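Local coordinates for protein probable ferredoxin-dependent nitrite reductase NirA (Mycobacterium tuberculosis, PDB 1ZJ8) that reduces sulfite to sulfide with electrons from ferredoxin, using one siroheme and one [4Fe-4S] cluster per subunit, probably for the biosynthesis of sulfur-containing amino acids and cofactors, at residues A[187-192]-A[347-352]; A[381-386]-A[394-399]. One frame throughout, in Å; residues are numbered along the deposited sequence.

Overall arrangement
From the N terminus, the chain first supplies 187-192, a loop between strand 176-181 and helix 196-206. Interaction 1 joins it to 347-352, the connection between strands 344-347 and 353-357, and so closes a long loop of 154 residues. Interaction 2 follows in series: 381-386 and 394-399, with seven residues between them, belong to one beta hairpin. The two loops neither nest nor cross, yet their centres lie about 12 Å apart and salt bridges join them, Glu187 to Arg383 and Arg347 to Asp399. Together they fasten a loop of the first 4Fe-4S domain to two neighbouring hairpins of the second ferredoxin-like half domain.

Interaction 1 of 2, residues A[187-192]-A[347-352]; sequences ESLDEV and RLKNGL
The carbonyl oxygen of Glu187 is held by one hydrogen bond and one weaker contact from the turn of a beta hairpin: Lys349 N donates to Glu187 O at 3.0 Å in a nearly straight bond (170°), and Leu348 CA adds a CA-H...O contact to the same oxygen at 3.4 Å. The turn is a type I turn followed by a G1 bulge, with Gly351 N bonded to Leu348 O, Leu348 N to Leu352 O, and Gly351 itself in the left-handed region. It links two strands of a ferredoxin-like half domain, and the loop 187-192 of the preceding 4Fe-4S domain docks against it. Glu187 also uses its side chain. A bend at chi2 (-65°) folds the carboxylate back toward the turn, where OE1 accepts from Asn350 N at 3.2 Å, met nearly along the C-O bond though the hydrogen bond itself is bent. OE2 is held instead by a salt bridge to Arg383. The carboxylate and the Asn350 amide are turned 40° against each other without bonding. Around this polar centre the packing is aliphatic: Leu348 CD2 meets Glu187 CB, while Leu189 and Lys349 slide past each other in opposite directions. Within the loop, Ser188 OG accepts from Asp190 N at 3.1 Å, forming an ST turn, and on the Lys349 side the methylene CD rests against Ser188 O at 3.3 Å.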
ATOM      1  N   GLU A 187      13.161  16.355  -6.169  1.00 28.44           N
ATOM      2  CA  GLU A 187      13.652  17.346  -5.208  1.00 29.13           C
ATOM      3  C   GLU A 187      14.597  16.822  -4.117  1.00 29.30           C
ATOM      4  O   GLU A 187      15.258  17.636  -3.444  1.00 29.35           O
ATOM      5  CB  GLU A 187      12.483  18.090  -4.566  1.00 29.47           C
ATOM      6  CG  GLU A 187      11.540  18.783  -5.584  1.00 31.85           C
ATOM      7  CD  GLU A 187      12.199  19.922  -6.380  1.00 33.48           C
ATOM      8  OE1 GLU A 187      13.329  20.330  -6.005  1.00 34.59           O
ATOM      9  OE2 GLU A 187      11.570  20.420  -7.353  1.00 32.47           O
ATOM     10  N   SER A 188      14.692  15.499  -3.946  1.00 29.43           N
ATOM     11  CA  SER A 188      15.583  14.934  -2.935  1.00 29.87           C
ATOM     12  C   SER A 188      17.032  15.222  -3.254  1.00 30.24           C
ATOM     13  O   SER A 188      17.463  15.107  -4.401  1.00 30.66           O
ATOM     14  CB  SER A 188      15.383  13.417  -2.766  1.00 30.13           C
ATOM     15  OG  SER A 188      16.240  12.877  -1.758  1.00 29.26           O
ATOM     16  N   LEU A 189      17.782  15.591  -2.222  1.00 30.77           N
ATOM     17  CA  LEU A 189      19.219  15.759  -2.350  1.00 31.34           C
ATOM     18  C   LEU A 189      19.934  14.416  -2.584  1.00 31.85           C
ATOM     19  O   LEU A 189      21.076  14.391  -3.053  1.00 32.14           O
ATOM     20  CB  LEU A 189      19.813  16.440  -1.108  1.00 31.27           C
ATOM     21  CG  LEU A 189      19.461  17.918  -0.881  1.00 31.38           C
ATOM     22  CD1 LEU A 189      20.088  18.430   0.394  1.00 30.46           C
ATOM     23  CD2 LEU A 189      19.879  18.792  -2.066  1.00 30.98           C
ATOM     24  N   ASP A 190      19.268  13.303  -2.289  1.00 32.15           N
ATOM     25  CA  ASP A 190      19.918  11.999  -2.358  1.00 32.51           C
ATOM     26  C   ASP A 190      19.369  11.054  -3.421  1.00 32.55           C
ATOM     27  O   ASP A 190      19.785   9.914  -3.506  1.00 32.68           O
ATOM     28  CB  ASP A 190      19.823  11.360  -0.982  1.00 32.89           C
ATOM     29  CG  ASP A 190      20.235  12.324   0.119  1.00 34.89           C
ATOM     30  OD1 ASP A 190      20.941  13.306  -0.203  1.00 38.27           O
ATOM     31  OD2 ASP A 190      19.853  12.131   1.294  1.00 36.81           O
ATOM     32  N   GLU A 191      18.455  11.520  -4.252  1.00 32.69           N
ATOM     33  CA  GLU A 191      17.901  10.656  -5.283  1.00 32.93           C
ATOM     34  C   GLU A 191      18.955  10.433  -6.373  1.00 32.47           C
ATOM     35  O   GLU A 191      19.619  11.371  -6.812  1.00 31.98           O
ATOM     36  CB  GLU A 191      16.585  11.230  -5.862  1.00 32.93           C
ATOM     37  CG  GLU A 191      16.624  12.732  -6.223  1.00 34.44           C
ATOM     38  CD  GLU A 191      15.470  13.190  -7.115  1.00 35.53           C
ATOM     39  OE1 GLU A 191      14.293  13.032  -6.694  1.00 37.62           O
ATOM     40  OE2 GLU A 191      15.743  13.726  -8.231  1.00 39.19           O
ATOM     41  N   VAL A 192      19.121   9.180  -6.789  1.00 32.26           N
ATOM     42  CA  VAL A 192      20.000   8.867  -7.921  1.00 31.97           C
ATOM     43  C   VAL A 192      19.523   9.583  -9.182  1.00 31.28           C
ATOM     44  O   VAL A 192      20.343  10.092  -9.944  1.00 31.11           O
ATOM     45  CB  VAL A 192      20.093   7.334  -8.206  1.00 32.52           C
ATOM     46  CG1 VAL A 192      20.939   7.069  -9.478  1.00 32.54           C
ATOM     47  CG2 VAL A 192      20.661   6.553  -6.979  1.00 32.38           C
ATOM     48  N   ARG A 347      15.706  19.690   3.279  1.00 30.86           N
ATOM     49  CA  ARG A 347      16.096  20.655   2.275  1.00 30.96           C
ATOM     50  C   ARG A 347      16.021  20.015   0.882  1.00 31.11           C
ATOM     51  O   ARG A 347      16.322  18.826   0.693  1.00 30.82           O
ATOM     52  CB  ARG A 347      17.513  21.163   2.561  1.00 30.63           C
ATOM     53  CG  ARG A 347      18.038  22.239   1.609  1.00 30.65           C
ATOM     54  CD  ARG A 347      17.297  23.576   1.715  1.00 31.03           C
ATOM     55  NE  ARG A 347      17.488  24.184   3.032  1.00 32.16           N
ATOM     56  CZ  ARG A 347      16.810  25.231   3.512  1.00 32.79           C
ATOM     57  NH1 ARG A 347      15.883  25.850   2.792  1.00 32.51           N
ATOM     58  NH2 ARG A 347      17.067  25.671   4.736  1.00 33.06           N
ATOM     59  N   LEU A 348      15.639  20.842  -0.091  1.00 31.35           N
ATOM     60  CA  LEU A 348      15.357  20.396  -1.441  1.00 31.47           C
ATOM     61  C   LEU A 348      16.292  21.025  -2.463  1.00 31.53           C
ATOM     62  O   LEU A 348      16.842  22.109  -2.226  1.00 31.07           O
ATOM     63  CB  LEU A 348      13.915  20.749  -1.757  1.00 31.49           C
ATOM     64  CG  LEU A 348      12.945  20.094  -0.779  1.00 31.66           C
ATOM     65  CD1 LEU A 348      11.517  20.403  -1.202  1.00 32.53           C
ATOM     66  CD2 LEU A 348      13.171  18.606  -0.729  1.00 31.56           C
ATOM     67  N   LYS A 349      16.464  20.325  -3.591  1.00 31.60           N
ATOM     68  CA  LYS A 349      17.200  20.856  -4.731  1.00 31.92           C
ATOM     69  C   LYS A 349      16.686  22.241  -5.131  1.00 31.57           C
ATOM     70  O   LYS A 349      17.472  23.037  -5.597  1.00 31.54           O
ATOM     71  CB  LYS A 349      17.124  19.890  -5.915  1.00 32.28           C
ATOM     72  CG  LYS A 349      17.926  18.589  -5.765  1.00 33.35           C
ATOM     73  CD  LYS A 349      17.427  17.464  -6.746  1.00 34.14           C
ATOM     74  CE  LYS A 349      17.739  17.761  -8.254  1.00 36.45           C
ATOM     75  NZ  LYS A 349      16.976  18.918  -8.840  1.00 37.03           N
ATOM     76  N   ASN A 350      15.375  22.501  -4.986  1.00 31.47           N
ATOM     77  CA  ASN A 350      14.771  23.848  -5.117  1.00 31.62           C
ATOM     78  C   ASN A 350      15.533  24.913  -4.336  1.00 31.09           C
ATOM     79  O   ASN A 350      15.539  26.094  -4.687  1.00 31.20           O
ATOM     80  CB  ASN A 350      13.349  23.874  -4.511  1.00 31.94           C
ATOM     81  CG  ASN A 350      12.295  23.369  -5.444  1.00 34.01           C
ATOM     82  OD1 ASN A 350      12.457  23.400  -6.667  1.00 39.28           O
ATOM     83  ND2 ASN A 350      11.185  22.907  -4.881  1.00 34.61           N
ATOM     84  N   GLY A 351      16.099  24.496  -3.216  1.00 30.15           N
ATOM     85  CA  GLY A 351      16.489  25.424  -2.175  1.00 29.63           C
ATOM     86  C   GLY A 351      15.391  25.659  -1.155  1.00 29.11           C
ATOM     87  O   GLY A 351      15.649  26.259  -0.121  1.00 28.81           O
ATOM     88  N   LEU A 352      14.173  25.201  -1.446  1.00 28.66           N
ATOM     89  CA  LEU A 352      13.071  25.301  -0.505  1.00 28.70           C
ATOM     90  C   LEU A 352      13.049  24.089   0.444  1.00 28.61           C
ATOM     91  O   LEU A 352      14.044  23.379   0.583  1.00 28.65           O
ATOM     92  CB  LEU A 352      11.744  25.437  -1.263  1.00 29.06           C
ATOM     93  CG  LEU A 352      11.702  26.600  -2.256  1.00 29.25           C
ATOM     94  CD1 LEU A 352      10.344  26.654  -2.973  1.00 29.46           C
ATOM     95  CD2 LEU A 352      12.045  27.921  -1.568  1.00 28.46           C
TER

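Interaction 2 of 2, residues A[381-386]-A[394-399]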
ATOM      1  N   SER A 381       2.559  26.916  -2.049  1.00 32.31           N
ATOM      2  CA  SER A 381       2.879  25.581  -2.579  1.00 32.05           C
ATOM      3  C   SER A 381       1.728  24.946  -3.337  1.00 31.81           C
ATOM      4  O   SER A 381       0.587  24.993  -2.885  1.00 32.06           O
ATOM      5  CB  SER A 381       3.286  24.630  -1.441  1.00 32.33           C
ATOM      6  OG  SER A 381       3.086  23.253  -1.790  1.00 31.50           O
ATOM      7  N   ASP A 382       2.050  24.315  -4.465  1.00 31.82           N
ATOM      8  CA  ASP A 382       1.084  23.605  -5.286  1.00 31.54           C
ATOM      9  C   ASP A 382       1.456  22.144  -5.476  1.00 31.44           C
ATOM     10  O   ASP A 382       0.910  21.498  -6.389  1.00 31.85           O
ATOM     11  CB  ASP A 382       1.012  24.275  -6.658  1.00 32.05           C
ATOM     12  CG  ASP A 382      -0.126  23.740  -7.542  1.00 32.96           C
ATOM     13  OD1 ASP A 382      -1.314  23.838  -7.119  1.00 36.15           O
ATOM     14  OD2 ASP A 382       0.181  23.246  -8.664  1.00 33.44           O
ATOM     15  N   ARG A 383       2.369  21.613  -4.652  1.00 30.95           N
ATOM     16  CA  ARG A 383       2.688  20.169  -4.687  1.00 31.14           C
ATOM     17  C   ARG A 383       2.715  19.494  -3.319  1.00 31.19           C
ATOM     18  O   ARG A 383       3.456  19.912  -2.426  1.00 31.12           O
ATOM     19  CB  ARG A 383       4.070  19.890  -5.275  1.00 31.11           C
ATOM     20  CG  ARG A 383       4.349  20.400  -6.658  1.00 30.65           C
ATOM     21  CD  ARG A 383       5.789  20.892  -6.693  1.00 31.62           C
ATOM     22  NE  ARG A 383       6.736  20.034  -7.404  1.00 31.82           N
ATOM     23  CZ  ARG A 383       8.065  20.129  -7.302  1.00 31.25           C
ATOM     24  NH1 ARG A 383       8.630  20.998  -6.484  1.00 31.24           N
ATOM     25  NH2 ARG A 383       8.837  19.328  -8.019  1.00 33.35           N
ATOM     26  N   ILE A 384       1.960  18.404  -3.217  1.00 31.12           N
ATOM     27  CA  ILE A 384       1.899  17.552  -2.046  1.00 31.13           C
ATOM     28  C   ILE A 384       1.928  16.104  -2.551  1.00 30.88           C
ATOM     29  O   ILE A 384       1.474  15.814  -3.670  1.00 30.13           O
ATOM     30  CB  ILE A 384       0.616  17.836  -1.219  1.00 31.31           C
ATOM     31  CG1 ILE A 384       0.432  16.807  -0.099  1.00 32.17           C
ATOM     32  CG2 ILE A 384      -0.646  17.799  -2.090  1.00 31.67           C
ATOM     33  CD1 ILE A 384      -0.657  17.192   0.927  1.00 32.12           C
ATOM     34  N   ARG A 385       2.485  15.212  -1.737  1.00 30.83           N
ATOM     35  CA  ARG A 385       2.579  13.800  -2.067  1.00 31.28           C
ATOM     36  C   ARG A 385       2.058  12.931  -0.923  1.00 31.43           C
ATOM     37  O   ARG A 385       2.371  13.198   0.251  1.00 32.08           O
ATOM     38  CB  ARG A 385       4.046  13.423  -2.313  1.00 31.70           C
ATOM     39  CG  ARG A 385       4.575  13.693  -3.730  1.00 32.96           C
ATOM     40  CD  ARG A 385       5.218  15.056  -3.844  1.00 33.60           C
ATOM     41  NE  ARG A 385       5.369  15.490  -5.234  1.00 34.03           N
ATOM     42  CZ  ARG A 385       6.416  15.220  -6.016  1.00 34.34           C
ATOM     43  NH1 ARG A 385       7.450  14.510  -5.590  1.00 33.78           N
ATOM     44  NH2 ARG A 385       6.437  15.699  -7.246  1.00 35.67           N
ATOM     45  N   PHE A 386       1.306  11.883  -1.244  1.00 30.99           N
ATOM     46  CA  PHE A 386       1.030  10.846  -0.258  1.00 31.41           C
ATOM     47  C   PHE A 386       2.184   9.834  -0.235  1.00 31.17           C
ATOM     48  O   PHE A 386       2.881   9.694  -1.231  1.00 31.21           O
ATOM     49  CB  PHE A 386      -0.290  10.116  -0.573  1.00 32.36           C
ATOM     50  CG  PHE A 386      -1.535  11.004  -0.554  1.00 32.45           C
ATOM     51  CD1 PHE A 386      -1.714  11.981   0.430  1.00 33.25           C
ATOM     52  CD2 PHE A 386      -2.544  10.818  -1.496  1.00 32.06           C
ATOM     53  CE1 PHE A 386      -2.863  12.798   0.445  1.00 32.93           C
ATOM     54  CE2 PHE A 386      -3.686  11.612  -1.482  1.00 32.81           C
ATOM     55  CZ  PHE A 386      -3.847  12.609  -0.504  1.00 32.50           C
ATOM     56  N   ILE A 394       4.408  17.875   1.964  1.00 29.81           N
ATOM     57  CA  ILE A 394       4.210  19.098   1.171  1.00 30.06           C
ATOM     58  C   ILE A 394       5.546  19.646   0.686  1.00 30.04           C
ATOM     59  O   ILE A 394       6.432  19.852   1.497  1.00 30.15           O
ATOM     60  CB  ILE A 394       3.619  20.248   2.033  1.00 30.54           C
ATOM     61  CG1 ILE A 394       2.544  19.764   3.016  1.00 32.19           C
ATOM     62  CG2 ILE A 394       3.046  21.354   1.144  1.00 30.51           C
ATOM     63  CD1 ILE A 394       1.271  19.335   2.367  1.00 33.79           C
ATOM     64  N   LEU A 395       5.681  19.944  -0.604  1.00 30.11           N
ATOM     65  CA  LEU A 395       6.928  20.510  -1.129  1.00 30.14           C
ATOM     66  C   LEU A 395       6.900  22.043  -1.279  1.00 30.28           C
ATOM     67  O   LEU A 395       5.857  22.678  -1.138  1.00 30.24           O
ATOM     68  CB  LEU A 395       7.240  19.870  -2.479  1.00 29.92           C
ATOM     69  CG  LEU A 395       7.087  18.366  -2.593  1.00 28.83           C
ATOM     70  CD1 LEU A 395       7.500  17.946  -3.971  1.00 28.69           C
ATOM     71  CD2 LEU A 395       7.930  17.678  -1.565  1.00 29.02           C
ATOM     72  N   ASP A 396       8.066  22.616  -1.583  1.00 30.64           N
ATOM     73  CA  ASP A 396       8.206  24.029  -1.941  1.00 30.81           C
ATOM     74  C   ASP A 396       7.757  24.972  -0.834  1.00 31.10           C
ATOM     75  O   ASP A 396       7.084  25.964  -1.108  1.00 31.31           O
ATOM     76  CB  ASP A 396       7.420  24.338  -3.207  1.00 31.05           C
ATOM     77  CG  ASP A 396       7.527  23.236  -4.257  1.00 31.97           C
ATOM     78  OD1 ASP A 396       8.390  22.343  -4.111  1.00 31.86           O
ATOM     79  OD2 ASP A 396       6.726  23.263  -5.222  1.00 32.30           O
ATOM     80  N   ILE A 397       8.112  24.645   0.410  1.00 31.24           N
ATOM     81  CA  ILE A 397       7.897  25.532   1.552  1.00 31.48           C
ATOM     82  C   ILE A 397       9.166  26.387   1.729  1.00 31.77           C
ATOM     83  O   ILE A 397      10.232  25.854   2.090  1.00 31.79           O
ATOM     84  CB  ILE A 397       7.608  24.741   2.902  1.00 31.37           C
ATOM     85  CG1 ILE A 397       6.500  23.696   2.736  1.00 31.82           C
ATOM     86  CG2 ILE A 397       7.223  25.684   4.032  1.00 31.07           C
ATOM     87  CD1 ILE A 397       5.238  24.197   2.056  1.00 31.97           C
ATOM     88  N   PRO A 398       9.068  27.706   1.476  1.00 31.84           N
ATOM     89  CA  PRO A 398      10.208  28.570   1.778  1.00 32.16           C
ATOM     90  C   PRO A 398      10.429  28.771   3.285  1.00 32.44           C
ATOM     91  O   PRO A 398       9.485  28.672   4.072  1.00 32.57           O
ATOM     92  CB  PRO A 398       9.855  29.891   1.089  1.00 32.19           C
ATOM     93  CG  PRO A 398       8.381  29.902   1.017  1.00 32.52           C
ATOM     94  CD  PRO A 398       7.940  28.458   0.901  1.00 32.20           C
ATOM     95  N   ASP A 399      11.680  29.045   3.660  1.00 32.58           N
ATOM     96  CA  ASP A 399      12.073  29.194   5.060  1.00 32.64           C
ATOM     97  C   ASP A 399      11.225  30.189   5.847  1.00 32.66           C
ATOM     98  O   ASP A 399      10.856  29.923   6.990  1.00 33.04           O
ATOM     99  CB  ASP A 399      13.550  29.600   5.171  1.00 33.04           C
ATOM    100  CG  ASP A 399      14.494  28.441   4.945  1.00 33.58           C
ATOM    101  OD1 ASP A 399      14.051  27.297   5.060  1.00 33.97           O
ATOM    102  OD2 ASP A 399      15.687  28.667   4.660  1.00 35.77           O
TER
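Two hydrogen bonds join Arg383 and Ser381 to Leu395. Leu395 N donates to Arg383 O at 2.9 Å in a fairly straight bond (166°), and Ser381 OG, placed anti to its backbone N (chi1 157°), donates to Leu395 O at 2.9 Å. A serine hydroxyl thus continues the cross-strand bonding past the Arg383-Leu395 bond; the same OG weakly accepts from Arg383 N.

Charge forms the second layer. Arg383 NH1 turns to both carboxylate oxygens of Asp396, 2.7 Å from Asp396 OD1, in a salt bridge whose individual hydrogen bonds are weak; the guanidinium and carboxylate planes are 40° apart. The Leu395 methyl CD1 serves two arginines: it sits 3.9 Å above the centre of the Arg383 guanidinium and also over a face of Arg385, displaced toward the rim of that group.

Apolar contacts occupy the other face of the sheet. Ile384 and Ile394, a non-hydrogen-bonded antiparallel pair, bring their CD1 methyls together against helix 366-379, where Met376 touches both. The Ile394 CG2 methyl lies beside the Ser381 hydroxyl, and Ile397 CD1 reaches Ser381 CB, its side chain leaning as well on helix 399-411.

Asp396 adopts a left-handed backbone conformation and, with Ile397, faces Asn353 on the neighbouring strand. This is a G1 beta bulge, at the end of a hairpin in an antiparallel sheet built mostly from the second ferredoxin-like half domain, with strand 115-116 of the first half at its edge.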